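PDB 7K44: sgbp-b from Bacteroides uniformis, which probably binds xyloglucan at the cell surface, being encoded by a complex xyloglucan utilization locus of this gut bacterium. Local coordinates for residues F220-Q225 against W258-N263; G224-V229 against K243-S248; C289-E294 against I373-D378; R302-G307 against A359-N364. All blocks are in the same frame, centred on the assembly; numbering follows the deposited sequence.

Interaction 1 of 4, residues F220-Q225 against W258-N263; sequences FSWGGQ and WGQLQN
Opposite the single residue Gln262 stand two on the other strand, Ser221 and Trp222: a classic beta bulge, at the outer edge of a five-stranded antiparallel sheet of the beta-sandwich. Backbone hydrogen bonds define it: Gln262 O accepts Ser221 N at 2.8 Å, in the carbonyl plane, and Trp222 N at 3.1 Å, slightly tilted from it, while Gln262 N returns a bond to Trp222 O. Beyond the bulge a side chain takes over. Gln260, bent at chi2 (85°), brings OE1 to 2.8 Å from Gly224 N, which sits above the amide plane and off its lone pairs; Gln260 N bonds Gly224 O. Glycine suits position 223, where a CB would run into Gln260 O, and Gly223 CA makes a CH-O contact of 3.1 Å to that oxygen instead.

Two CH-pi contacts follow. Gln262 lies alongside Trp222 with CG over the six-membered ring, 3.6 Å from its centroid; Gln361 holds its amide. Gln225 crosses Trp258 with CG 3.7 Å from the six-ring centroid. With an alanine in place of Trp258, Gln225 would probably lose the flat surface it rests on, and a gap would open beside Ile247 and Ile373. Apolar packing adds Phe220 against Leu261. The Phe220 ring edge also meets Asn263, whose OD1, hydrogen-bonded to Tyr214, lies 3.6 Å from Phe220 CD1.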
loop_
_atom_site.group_PDB
_atom_site.type_symbol
_atom_site.label_atom_id
_atom_site.label_comp_id
_atom_site.label_asym_id
_atom_site.label_seq_id
_atom_site.Cartn_x
_atom_site.Cartn_y
_atom_site.Cartn_z
ATOM N N PHE A 220 -11.803 -12.804 22.918
ATOM C CA PHE A 220 -11.702 -14.184 22.467
ATOM C C PHE A 220 -12.639 -15.068 23.289
ATOM O O PHE A 220 -12.735 -14.933 24.517
ATOM C CB PHE A 220 -10.250 -14.656 22.617
ATOM C CG PHE A 220 -10.006 -16.061 22.141
ATOM C CD1 PHE A 220 -9.981 -16.351 20.792
ATOM C CD2 PHE A 220 -9.766 -17.095 23.035
ATOM C CE1 PHE A 220 -9.755 -17.639 20.338
ATOM C CE2 PHE A 220 -9.532 -18.378 22.572
ATOM C CZ PHE A 220 -9.524 -18.648 21.221
ATOM N N SER A 221 -13.338 -15.979 22.616
ATOM C CA SER A 221 -14.256 -16.901 23.270
ATOM C C SER A 221 -13.687 -18.306 23.360
ATOM O O SER A 221 -13.587 -18.873 24.458
ATOM C CB SER A 221 -15.605 -16.917 22.532
ATOM O OG SER A 221 -16.553 -17.677 23.265
ATOM N N TRP A 222 -13.282 -18.887 22.242
ATOM C CA TRP A 222 -12.676 -20.210 22.233
ATOM C C TRP A 222 -12.087 -20.473 20.860
ATOM O O TRP A 222 -12.366 -19.764 19.885
ATOM C CB TRP A 222 -13.682 -21.323 22.583
ATOM C CG TRP A 222 -14.877 -21.439 21.660
ATOM C CD1 TRP A 222 -16.022 -20.693 21.697
ATOM C CD2 TRP A 222 -15.069 -22.408 20.626
ATOM N NE1 TRP A 222 -16.904 -21.126 20.733
ATOM C CE2 TRP A 222 -16.331 -22.167 20.053
ATOM C CE3 TRP A 222 -14.268 -23.424 20.092
ATOM C CZ2 TRP A 222 -16.818 -22.912 18.978
ATOM C CZ3 TRP A 222 -14.751 -24.166 19.037
ATOM C CH2 TRP A 222 -16.012 -23.909 18.488
ATOM N N GLY A 223 -11.289 -21.527 20.786
ATOM C CA GLY A 223 -10.799 -21.975 19.503
ATOM C C GLY A 223 -9.622 -22.914 19.556
ATOM O O GLY A 223 -8.691 -22.731 20.350
ATOM N N GLY A 224 -9.662 -23.939 18.712
ATOM C CA GLY A 224 -8.526 -24.833 18.593
ATOM C C GLY A 224 -7.340 -24.143 17.944
ATOM O O GLY A 224 -7.489 -23.296 17.059
ATOM N N GLN A 225 -6.142 -24.511 18.400
ATOM C CA GLN A 225 -4.876 -24.027 17.857
ATOM C C GLN A 225 -4.638 -22.535 18.092
ATOM O O GLN A 225 -3.753 -21.953 17.449
ATOM C CB GLN A 225 -4.705 -24.357 16.367
ATOM C CG GLN A 225 -5.100 -25.775 15.981
ATOM C CD GLN A 225 -4.212 -26.817 16.615
ATOM O OE1 GLN A 225 -2.992 -26.645 16.715
ATOM N NE2 GLN A 225 -4.818 -27.903 17.058
ATOM N N TRP A 258 -10.068 -28.098 12.748
ATOM C CA TRP A 258 -8.709 -27.912 13.238
ATOM C C TRP A 258 -8.541 -26.638 14.063
ATOM O O TRP A 258 -8.513 -26.691 15.299
ATOM C CB TRP A 258 -7.691 -27.990 12.085
ATOM C CG TRP A 258 -6.272 -27.954 12.552
ATOM C CD1 TRP A 258 -5.608 -28.936 13.239
ATOM C CD2 TRP A 258 -5.342 -26.877 12.400
ATOM N NE1 TRP A 258 -4.331 -28.537 13.523
ATOM C CE2 TRP A 258 -4.133 -27.281 13.008
ATOM C CE3 TRP A 258 -5.411 -25.610 11.814
ATOM C CZ2 TRP A 258 -3.004 -26.464 13.045
ATOM C CZ3 TRP A 258 -4.275 -24.800 11.847
ATOM C CH2 TRP A 258 -3.095 -25.233 12.459
ATOM N N GLY A 259 -8.420 -25.489 13.405
ATOM C CA GLY A 259 -8.143 -24.227 14.084
ATOM C C GLY A 259 -9.345 -23.302 14.022
ATOM O O GLY A 259 -10.042 -23.249 13.005
ATOM N N GLN A 260 -9.591 -22.576 15.111
ATOM C CA GLN A 260 -10.667 -21.593 15.116
ATOM C C GLN A 260 -10.278 -20.399 15.968
ATOM O O GLN A 260 -9.585 -20.537 16.979
ATOM C CB GLN A 260 -11.977 -22.135 15.699
ATOM C CG GLN A 260 -12.508 -23.408 15.060
ATOM C CD GLN A 260 -11.892 -24.658 15.664
ATOM O OE1 GLN A 260 -11.647 -24.727 16.868
ATOM N NE2 GLN A 260 -11.624 -25.647 14.825
ATOM N N LEU A 261 -10.764 -19.230 15.571
ATOM C CA LEU A 261 -10.842 -18.057 16.432
ATOM C C LEU A 261 -12.323 -17.727 16.521
ATOM O O LEU A 261 -12.918 -17.228 15.556
ATOM C CB LEU A 261 -10.079 -16.869 15.859
ATOM C CG LEU A 261 -8.577 -17.007 15.691
ATOM C CD1 LEU A 261 -8.005 -15.703 15.106
ATOM C CD2 LEU A 261 -7.922 -17.331 17.021
ATOM N N GLN A 262 -12.953 -18.056 17.648
ATOM C CA GLN A 262 -14.361 -17.752 17.869
ATOM C C GLN A 262 -14.360 -16.610 18.867
ATOM O O GLN A 262 -13.888 -16.770 19.994
ATOM C CB GLN A 262 -15.121 -18.966 18.410
ATOM C CG GLN A 262 -14.866 -20.234 17.599
ATOM C CD GLN A 262 -15.663 -20.313 16.303
ATOM O OE1 GLN A 262 -15.121 -20.699 15.279
ATOM N NE2 GLN A 262 -16.940 -19.952 16.346
ATOM N N ASN A 263 -14.847 -15.453 18.446
ATOM C CA ASN A 263 -14.647 -14.214 19.174
ATOM C C ASN A 263 -15.975 -13.512 19.385
ATOM O O ASN A 263 -16.893 -13.626 18.569
ATOM C CB ASN A 263 -13.780 -13.226 18.342
ATOM C CG ASN A 263 -12.538 -13.873 17.744
ATOM O OD1 ASN A 263 -11.523 -14.059 18.421
ATOM N ND2 ASN A 263 -12.606 -14.201 16.450
#

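Interaction 2 of 4, residues G224-V229 against K243-S248; sequences GQAVPV and KCYSIS. With CA (calcium ion), chain B.
Val227 O is gripped twice by one residue, Ser246: the backbone N donates at 2.8 Å and OG at 2.9 Å, reaching this oxygen from opposite faces of its carbonyl plane. The hydroxyl can do so because OG stands between its own backbone N and carbonyl carbon (chi1 71°), which turns it back across the strand pair; a serine is short enough to fold over in this way. Val227 N completes the pair by donating to Ser246 O. Ser246 OG also accepts a hydrogen bond from a water (2.7 Å). The same water donates to Gln225 O at 2.8 Å and is hydrogen-bonded to Ser248 OG, so Gln225 O is served twice, by the water and by Ser248 N.

Strand 226-230 lies at an edge of the larger antiparallel sheet of the beta-sandwich, paired with strand 243-248, whose other neighbour is strand 371-384. Further along, Cys244 N meets Val229 O at 2.8 Å in an almost straight bond (179°), and Val229 N donates to Cys244 O. Pro228 has no N-H to give, which costs nothing at its non-hydrogen-bonded position opposite Tyr245. Its CB lies over the tyrosine ring, 3.9 Å from the centroid, and Phe220 also stacks on that ring. Next to Cys244, Lys243 O binds the calcium ion at 2.3 Å, alongside ligands from Asn213, Asp215, Asp241 and Asp378.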
loop_
_atom_site.group_PDB
_atom_site.type_symbol
_atom_site.label_atom_id
_atom_site.label_comp_id
_atom_site.label_asym_id
_atom_site.label_seq_id
_atom_site.Cartn_x
_atom_site.Cartn_y
_atom_site.Cartn_z
ATOM N N GLY A 224 -9.662 -23.939 18.712
ATOM C CA GLY A 224 -8.526 -24.833 18.593
ATOM C C GLY A 224 -7.340 -24.143 17.944
ATOM O O GLY A 224 -7.489 -23.296 17.059
ATOM N N GLN A 225 -6.142 -24.511 18.400
ATOM C CA GLN A 225 -4.876 -24.027 17.857
ATOM C C GLN A 225 -4.638 -22.535 18.092
ATOM O O GLN A 225 -3.753 -21.953 17.449
ATOM C CB GLN A 225 -4.705 -24.357 16.367
ATOM C CG GLN A 225 -5.100 -25.775 15.981
ATOM C CD GLN A 225 -4.212 -26.817 16.615
ATOM O OE1 GLN A 225 -2.992 -26.645 16.715
ATOM N NE2 GLN A 225 -4.818 -27.903 17.058
ATOM N N ALA A 226 -5.379 -21.909 19.008
ATOM C CA ALA A 226 -5.408 -20.456 19.167
ATOM C C ALA A 226 -4.753 -20.026 20.472
ATOM O O ALA A 226 -5.120 -20.517 21.548
ATOM C CB ALA A 226 -6.843 -19.934 19.139
ATOM N N VAL A 227 -3.823 -19.078 20.385
ATOM C CA VAL A 227 -3.099 -18.563 21.548
ATOM C C VAL A 227 -2.871 -17.064 21.372
ATOM O O VAL A 227 -2.521 -16.624 20.265
ATOM C CB VAL A 227 -1.756 -19.290 21.748
ATOM C CG1 VAL A 227 -1.050 -18.797 23.009
ATOM C CG2 VAL A 227 -1.943 -20.804 21.823
ATOM N N PRO A 228 -3.045 -16.249 22.411
ATOM C CA PRO A 228 -2.722 -14.821 22.299
ATOM C C PRO A 228 -1.226 -14.592 22.308
ATOM O O PRO A 228 -0.462 -15.326 22.947
ATOM C CB PRO A 228 -3.353 -14.218 23.556
ATOM C CG PRO A 228 -3.314 -15.364 24.549
ATOM C CD PRO A 228 -3.610 -16.590 23.730
ATOM N N VAL A 229 -0.818 -13.539 21.604
ATOM C CA VAL A 229 0.580 -13.161 21.450
ATOM C C VAL A 229 0.665 -11.645 21.564
ATOM O O VAL A 229 -0.124 -10.927 20.941
ATOM C CB VAL A 229 1.094 -13.631 20.074
ATOM C CG1 VAL A 229 2.455 -13.013 19.732
ATOM C CG2 VAL A 229 1.177 -15.160 20.033
ATOM N N LYS A 243 -2.259 -7.021 22.096
ATOM C CA LYS A 243 -2.469 -8.453 21.944
ATOM C C LYS A 243 -3.061 -8.768 20.579
ATOM O O LYS A 243 -3.949 -8.061 20.098
ATOM C CB LYS A 243 -3.424 -8.927 23.035
ATOM C CG LYS A 243 -3.628 -10.411 23.092
ATOM C CD LYS A 243 -4.552 -10.768 24.254
ATOM C CE LYS A 243 -4.013 -10.239 25.565
ATOM N NZ LYS A 243 -4.828 -10.744 26.706
ATOM N N CYS A 244 -2.535 -9.807 19.935
ATOM C CA CYS A 244 -3.145 -10.401 18.748
ATOM C C CYS A 244 -3.350 -11.882 19.034
ATOM O O CYS A 244 -2.934 -12.385 20.079
ATOM C CB CYS A 244 -2.294 -10.175 17.491
ATOM S SG CYS A 244 -0.727 -11.044 17.450
ATOM N N TYR A 245 -4.052 -12.585 18.150
ATOM C CA TYR A 245 -4.257 -14.021 18.306
ATOM C C TYR A 245 -3.590 -14.789 17.179
ATOM O O TYR A 245 -3.625 -14.376 16.013
ATOM C CB TYR A 245 -5.739 -14.442 18.464
ATOM C CG TYR A 245 -6.140 -14.533 19.919
ATOM C CD1 TYR A 245 -6.314 -13.383 20.673
ATOM C CD2 TYR A 245 -6.285 -15.767 20.550
ATOM C CE1 TYR A 245 -6.663 -13.440 22.012
ATOM C CE2 TYR A 245 -6.638 -15.839 21.908
ATOM C CZ TYR A 245 -6.819 -14.673 22.627
ATOM O OH TYR A 245 -7.142 -14.693 23.969
ATOM N N SER A 246 -2.929 -15.877 17.547
ATOM C CA SER A 246 -2.279 -16.772 16.606
ATOM C C SER A 246 -3.105 -18.025 16.370
ATOM O O SER A 246 -3.803 -18.516 17.265
ATOM C CB SER A 246 -0.886 -17.162 17.107
ATOM O OG SER A 246 -0.960 -18.031 18.222
ATOM N N ILE A 247 -3.030 -18.530 15.140
ATOM C CA ILE A 247 -3.433 -19.889 14.784
ATOM C C ILE A 247 -2.165 -20.597 14.327
ATOM O O ILE A 247 -1.500 -20.138 13.392
ATOM C CB ILE A 247 -4.466 -19.880 13.647
ATOM C CG1 ILE A 247 -5.802 -19.335 14.148
ATOM C CG2 ILE A 247 -4.630 -21.268 13.049
ATOM C CD1 ILE A 247 -6.556 -20.290 15.039
ATOM N N SER A 248 -1.810 -21.703 14.985
ATOM C CA SER A 248 -0.525 -22.314 14.667
ATOM C C SER A 248 -0.550 -23.796 15.002
ATOM O O SER A 248 -1.330 -24.250 15.842
ATOM C CB SER A 248 0.634 -21.624 15.396
ATOM O OG SER A 248 0.620 -21.943 16.774
HETATM CA CA CA B . -4.613 -5.953 19.352
HETATM O O HOH W 1 -1.340 -20.690 18.101
HETATM O O HOH W 2 -5.267 -3.805 18.481
#

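Interaction 3 of 4, residues C289-E294 against I373-D378; sequences CFVAVE and IEMYFD. With CA (calcium ion), chain B.
Ala292 N donates to Glu374 O at 2.8 Å, and Phe290 and Tyr376 exchange two backbone bonds as a hydrogen-bonded pair, joining two antiparallel strands in the larger sheet of the beta-sandwich. Beyond Ala292, a water carries the pairing on: it donates to Val293 O at 2.7 Å and accepts from Glu374 N. Val293 N, by contrast, is buried without a partner. The Glu374 carboxylate is fixed within its own strand, for Tyr376 OH donates a hydrogen bond to the anti lone pair of Glu374 OE2 (2.6 Å). Further along this strand both carboxylate oxygens of Asp378 clasp the calcium ion, which Asn213, Asp215, Asp241 and Lys243 also bind.

Packing divides between the two faces. On that of Tyr376, the Ala292 methyl presses against the carboxylate, CB lying 3.4 Å from Glu374 CD, which the extended glutamate chain carries over it; a small residue suits so close an approach. The side chains of Phe290 and Tyr376 lie alongside each other, but their rings meet obliquely (planes at 74°), CD1 to CD1 3.9 Å, and Trp331 meets Phe290 edge-to-face. The other face is wholly apolar and turns to strand 357-364, Phe377 touching Leu360 and Met375 touching Met362. There Met375, bent at chi3, reaches both Val291 and Cys289 with its methyl, while Cys289 SG approaches the Phe377 ring obliquely, 3.8 Å from CE2.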
loop_
_atom_site.group_PDB
_atom_site.type_symbol
_atom_site.label_atom_id
_atom_site.label_comp_id
_atom_site.label_asym_id
_atom_site.label_seq_id
_atom_site.Cartn_x
_atom_site.Cartn_y
_atom_site.Cartn_z
ATOM N N CYS A 289 -3.328 -9.315 9.148
ATOM C CA CYS A 289 -2.918 -10.713 9.201
ATOM C C CYS A 289 -1.433 -10.843 8.907
ATOM O O CYS A 289 -0.916 -10.221 7.970
ATOM C CB CYS A 289 -3.735 -11.552 8.208
ATOM S SG CYS A 289 -3.352 -13.323 8.238
ATOM N N PHE A 290 -0.740 -11.630 9.720
ATOM C CA PHE A 290 0.686 -11.891 9.552
ATOM C C PHE A 290 0.847 -13.391 9.341
ATOM O O PHE A 290 0.574 -14.181 10.255
ATOM C CB PHE A 290 1.450 -11.424 10.792
ATOM C CG PHE A 290 2.960 -11.516 10.671
ATOM C CD1 PHE A 290 3.608 -12.752 10.718
ATOM C CD2 PHE A 290 3.728 -10.366 10.534
ATOM C CE1 PHE A 290 5.003 -12.833 10.619
ATOM C CE2 PHE A 290 5.118 -10.446 10.439
ATOM C CZ PHE A 290 5.747 -11.683 10.477
ATOM N N VAL A 291 1.270 -13.786 8.145
ATOM C CA VAL A 291 1.533 -15.187 7.829
ATOM C C VAL A 291 3.027 -15.410 8.004
ATOM O O VAL A 291 3.831 -14.904 7.214
ATOM C CB VAL A 291 1.064 -15.553 6.416
ATOM C CG1 VAL A 291 1.457 -16.998 6.074
ATOM C CG2 VAL A 291 -0.438 -15.360 6.288
ATOM N N ALA A 292 3.410 -16.147 9.049
ATOM C CA ALA A 292 4.831 -16.325 9.324
ATOM C C ALA A 292 5.444 -17.442 8.493
ATOM O O ALA A 292 6.655 -17.428 8.246
ATOM C CB ALA A 292 5.050 -16.611 10.807
ATOM N N VAL A 293 4.644 -18.415 8.070
ATOM C CA VAL A 293 5.145 -19.583 7.360
ATOM C C VAL A 293 4.265 -19.805 6.139
ATOM O O VAL A 293 3.047 -19.960 6.267
ATOM C CB VAL A 293 5.168 -20.835 8.256
ATOM C CG1 VAL A 293 5.580 -22.053 7.448
ATOM C CG2 VAL A 293 6.118 -20.634 9.432
ATOM N N GLU A 294 4.879 -19.814 4.960
ATOM C CA GLU A 294 4.142 -20.086 3.738
ATOM C C GLU A 294 3.611 -21.515 3.759
ATOM O O GLU A 294 4.268 -22.430 4.261
ATOM C CB GLU A 294 5.070 -19.895 2.541
ATOM C CG GLU A 294 4.381 -19.965 1.195
ATOM C CD GLU A 294 5.331 -19.640 0.059
ATOM O OE1 GLU A 294 6.555 -19.594 0.310
ATOM O OE2 GLU A 294 4.856 -19.427 -1.076
ATOM N N ILE A 373 1.663 -24.443 10.162
ATOM C CA ILE A 373 0.889 -23.211 10.060
ATOM C C ILE A 373 1.320 -22.273 11.178
ATOM O O ILE A 373 1.490 -22.700 12.324
ATOM C CB ILE A 373 -0.616 -23.527 10.188
ATOM C CG1 ILE A 373 -1.059 -24.498 9.093
ATOM C CG2 ILE A 373 -1.448 -22.235 10.182
ATOM C CD1 ILE A 373 -0.862 -23.982 7.668
ATOM N N GLU A 374 1.477 -20.988 10.851
ATOM C CA GLU A 374 1.746 -19.987 11.883
ATOM C C GLU A 374 1.274 -18.637 11.359
ATOM O O GLU A 374 1.902 -18.067 10.460
ATOM C CB GLU A 374 3.231 -19.951 12.247
ATOM C CG GLU A 374 3.561 -18.921 13.327
ATOM C CD GLU A 374 5.058 -18.715 13.523
ATOM O OE1 GLU A 374 5.854 -19.482 12.942
ATOM O OE2 GLU A 374 5.437 -17.767 14.242
ATOM N N MET A 375 0.181 -18.129 11.922
ATOM C CA MET A 375 -0.459 -16.917 11.427
ATOM C C MET A 375 -1.020 -16.145 12.609
ATOM O O MET A 375 -1.359 -16.729 13.642
ATOM C CB MET A 375 -1.597 -17.256 10.459
ATOM C CG MET A 375 -1.203 -18.191 9.329
ATOM S SD MET A 375 -2.658 -18.843 8.505
ATOM C CE MET A 375 -3.463 -17.294 8.163
ATOM N N TYR A 376 -1.145 -14.830 12.439
ATOM C CA TYR A 376 -1.589 -13.922 13.488
ATOM C C TYR A 376 -2.624 -12.962 12.921
ATOM O O TYR A 376 -2.534 -12.541 11.760
ATOM C CB TYR A 376 -0.403 -13.111 14.053
ATOM C CG TYR A 376 0.748 -13.979 14.504
ATOM C CD1 TYR A 376 1.689 -14.451 13.601
ATOM C CD2 TYR A 376 0.856 -14.357 15.827
ATOM C CE1 TYR A 376 2.729 -15.279 14.015
ATOM C CE2 TYR A 376 1.896 -15.168 16.254
ATOM C CZ TYR A 376 2.818 -15.631 15.341
ATOM O OH TYR A 376 3.838 -16.451 15.788
ATOM N N PHE A 377 -3.584 -12.585 13.767
ATOM C CA PHE A 377 -4.736 -11.788 13.363
ATOM C C PHE A 377 -4.994 -10.693 14.391
ATOM O O PHE A 377 -4.878 -10.925 15.602
ATOM C CB PHE A 377 -5.996 -12.672 13.321
ATOM C CG PHE A 377 -5.944 -13.768 12.305
ATOM C CD1 PHE A 377 -5.393 -15.000 12.614
ATOM C CD2 PHE A 377 -6.463 -13.563 11.033
ATOM C CE1 PHE A 377 -5.358 -16.007 11.662
ATOM C CE2 PHE A 377 -6.420 -14.566 10.083
ATOM C CZ PHE A 377 -5.860 -15.782 10.400
ATOM N N ASP A 378 -5.403 -9.513 13.921
ATOM C CA ASP A 378 -5.723 -8.412 14.820
ATOM C C ASP A 378 -6.549 -7.374 14.078
ATOM O O ASP A 378 -6.639 -7.368 12.842
ATOM C CB ASP A 378 -4.434 -7.766 15.357
ATOM C CG ASP A 378 -4.609 -7.048 16.707
ATOM O OD1 ASP A 378 -5.727 -6.908 17.265
ATOM O OD2 ASP A 378 -3.551 -6.604 17.213
HETATM CA CA CA B . -4.613 -5.953 19.352
HETATM O O HOH W 3 1.098 -20.249 8.098
HETATM O O HOH W 2 -5.267 -3.805 18.481
#

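Interaction 4 of 4, residues R302-G307 against A359-N364; sequences RIYLKG and ALQMTN
Gln361 OE1 is gripped by two nitrogens of Arg302, NE at 3.0 Å and NH2 at 2.9 Å. Both come from the same face of the amide and lie above its carbonyl plane, off the lone pairs, yet the oxygen sits close to the guanidinium plane; the two flat groups are thus turned 69° against each other. An arginine extended from CG to NE runs alongside the glutamine and turns the NE-NH2 edge of its guanidinium to the amide oxygen. Arg302 NH2 also forms a salt bridge with Glu309, and Gln361 NE2 donates to Gln262 OE1, so both ends of the amide are held. With a leucine in place of Arg302, Gln361 OE1 would probably lose both donors, and Glu309 would be left without its charged mate.

Tyr304 fills the space beside them. Its CE1 lies over the centre of the guanidinium, and Ala359 CB packs over the ring, 3.7 Å from the centroid; the bare methyl lets the ring lie flat against the neighbouring strand. On the reverse face Ile303 CD1 meets Leu360 CD2 at 4.0 Å, branched residues suited to the interior, where Leu360 also touches Phe377. Between the faces, Arg302 N donates to Gln361 O at 2.8 Å and Gln361 N returns the bond; Tyr304 and Ala359 do the same. The arrangement is that of neighbouring antiparallel strands within one sheet of a beta-sandwich, polar on one face and oily on the face turned to the opposing sheet.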
loop_
_atom_site.group_PDB
_atom_site.type_symbol
_atom_site.label_atom_id
_atom_site.label_comp_id
_atom_site.label_asym_id
_atom_site.label_seq_id
_atom_site.Cartn_x
_atom_site.Cartn_y
_atom_site.Cartn_z
ATOM N N ARG A 302 -12.801 -20.359 6.620
ATOM C CA ARG A 302 -14.119 -19.779 6.472
ATOM C C ARG A 302 -14.326 -18.729 7.551
ATOM O O ARG A 302 -13.696 -18.764 8.621
ATOM C CB ARG A 302 -15.229 -20.828 6.492
ATOM C CG ARG A 302 -15.624 -21.273 7.856
ATOM C CD ARG A 302 -16.933 -22.035 7.757
ATOM N NE ARG A 302 -17.189 -22.796 8.966
ATOM C CZ ARG A 302 -18.400 -23.125 9.407
ATOM N NH1 ARG A 302 -19.491 -22.749 8.742
ATOM N NH2 ARG A 302 -18.517 -23.820 10.525
ATOM N N ILE A 303 -15.187 -17.773 7.244
ATOM C CA ILE A 303 -15.517 -16.671 8.130
ATOM C C ILE A 303 -17.030 -16.571 8.193
ATOM O O ILE A 303 -17.710 -16.693 7.170
ATOM C CB ILE A 303 -14.894 -15.358 7.612
ATOM C CG1 ILE A 303 -13.372 -15.520 7.484
ATOM C CG2 ILE A 303 -15.297 -14.182 8.493
ATOM C CD1 ILE A 303 -12.599 -14.247 7.387
ATOM N N TYR A 304 -17.576 -16.390 9.389
ATOM C CA TYR A 304 -19.006 -16.147 9.509
ATOM C C TYR A 304 -19.270 -15.263 10.723
ATOM O O TYR A 304 -18.510 -15.275 11.702
ATOM C CB TYR A 304 -19.834 -17.453 9.499
ATOM C CG TYR A 304 -19.582 -18.384 10.654
ATOM C CD1 TYR A 304 -18.581 -19.347 10.591
ATOM C CD2 TYR A 304 -20.353 -18.305 11.797
ATOM C CE1 TYR A 304 -18.351 -20.206 11.678
ATOM C CE2 TYR A 304 -20.128 -19.149 12.880
ATOM C CZ TYR A 304 -19.134 -20.092 12.805
ATOM O OH TYR A 304 -18.917 -20.916 13.884
ATOM N N LEU A 305 -20.337 -14.468 10.636
ATOM C CA LEU A 305 -20.650 -13.444 11.621
ATOM C C LEU A 305 -22.009 -13.712 12.253
ATOM O O LEU A 305 -22.960 -14.113 11.567
ATOM C CB LEU A 305 -20.671 -12.053 10.988
ATOM C CG LEU A 305 -19.442 -11.698 10.154
ATOM C CD1 LEU A 305 -19.570 -10.283 9.605
ATOM C CD2 LEU A 305 -18.202 -11.800 11.019
ATOM N N LYS A 306 -22.084 -13.471 13.562
ATOM C CA LYS A 306 -23.319 -13.615 14.343
ATOM C C LYS A 306 -23.963 -14.987 14.168
ATOM O O LYS A 306 -25.189 -15.134 14.222
ATOM C CB LYS A 306 -24.293 -12.458 14.084
ATOM C CG LYS A 306 -23.790 -11.134 14.639
ATOM C CD LYS A 306 -24.812 -10.016 14.498
ATOM C CE LYS A 306 -24.363 -8.768 15.224
ATOM N NZ LYS A 306 -25.485 -7.794 15.369
ATOM N N GLY A 307 -23.131 -16.014 13.994
ATOM C CA GLY A 307 -23.631 -17.373 13.912
ATOM C C GLY A 307 -24.282 -17.729 12.604
ATOM O O GLY A 307 -24.847 -18.819 12.494
ATOM N N ALA A 359 -16.328 -15.207 13.686
ATOM C CA ALA A 359 -15.683 -16.516 13.663
ATOM C C ALA A 359 -14.815 -16.717 12.424
ATOM O O ALA A 359 -15.226 -16.398 11.301
ATOM C CB ALA A 359 -16.707 -17.651 13.748
ATOM N N LEU A 360 -13.627 -17.291 12.638
ATOM C CA LEU A 360 -12.724 -17.738 11.586
ATOM C C LEU A 360 -12.346 -19.181 11.874
ATOM O O LEU A 360 -12.000 -19.510 13.012
ATOM C CB LEU A 360 -11.437 -16.904 11.530
ATOM C CG LEU A 360 -11.536 -15.403 11.269
ATOM C CD1 LEU A 360 -11.720 -14.658 12.582
ATOM C CD2 LEU A 360 -10.264 -14.939 10.581
ATOM N N GLN A 361 -12.416 -20.048 10.865
ATOM C CA GLN A 361 -12.073 -21.453 11.063
ATOM C C GLN A 361 -11.207 -21.958 9.925
ATOM O O GLN A 361 -11.540 -21.759 8.751
ATOM C CB GLN A 361 -13.315 -22.330 11.175
ATOM C CG GLN A 361 -14.286 -21.845 12.211
ATOM C CD GLN A 361 -15.480 -22.760 12.366
ATOM O OE1 GLN A 361 -15.762 -23.579 11.491
ATOM N NE2 GLN A 361 -16.180 -22.644 13.497
ATOM N N MET A 362 -10.100 -22.612 10.275
ATOM C CA MET A 362 -9.158 -23.144 9.296
ATOM C C MET A 362 -9.268 -24.662 9.243
ATOM O O MET A 362 -9.298 -25.323 10.289
ATOM C CB MET A 362 -7.727 -22.735 9.638
ATOM C CG MET A 362 -6.747 -23.073 8.519
ATOM S SD MET A 362 -5.068 -22.552 8.936
ATOM C CE MET A 362 -4.398 -22.185 7.322
ATOM N N THR A 363 -9.339 -25.202 8.030
ATOM C CA THR A 363 -9.405 -26.634 7.768
ATOM C C THR A 363 -8.479 -26.953 6.601
ATOM O O THR A 363 -7.954 -26.053 5.942
ATOM C CB THR A 363 -10.838 -27.091 7.442
ATOM O OG1 THR A 363 -11.315 -26.400 6.274
ATOM C CG2 THR A 363 -11.791 -26.831 8.617
ATOM N N ASN A 364 -8.270 -28.244 6.340
ATOM C CA ASN A 364 -7.513 -28.693 5.167
ATOM C C ASN A 364 -8.267 -29.838 4.507
ATOM O O ASN A 364 -7.900 -31.011 4.664
ATOM C CB ASN A 364 -6.079 -29.085 5.531
ATOM C CG ASN A 364 -5.275 -29.543 4.326
ATOM O OD1 ASN A 364 -5.621 -29.238 3.186
ATOM N ND2 ASN A 364 -4.214 -30.297 4.577
#

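In the fold
All four contacts lie in the C-terminal domain, the probable xyloglucan-binding one. From strand 219-222 the chain passes directly to strand 226-230, so interactions 1 and 2 overlap at Gly224 and Gln225. Interaction 2 closes first, as strand 243-248 returns; interaction 1 closes around it when strand 255-264 arrives in the other sheet. The long excursion from 289-294 to 373-378, closed by interaction 3, contains the shorter one of interaction 4. Interactions 2 and 3 build the larger sheet and share the calcium ion; interactions 1 and 4 build the five-stranded sheet. Leu261 and Leu360 on Phe377, and Met362 on Met375, join the two layers.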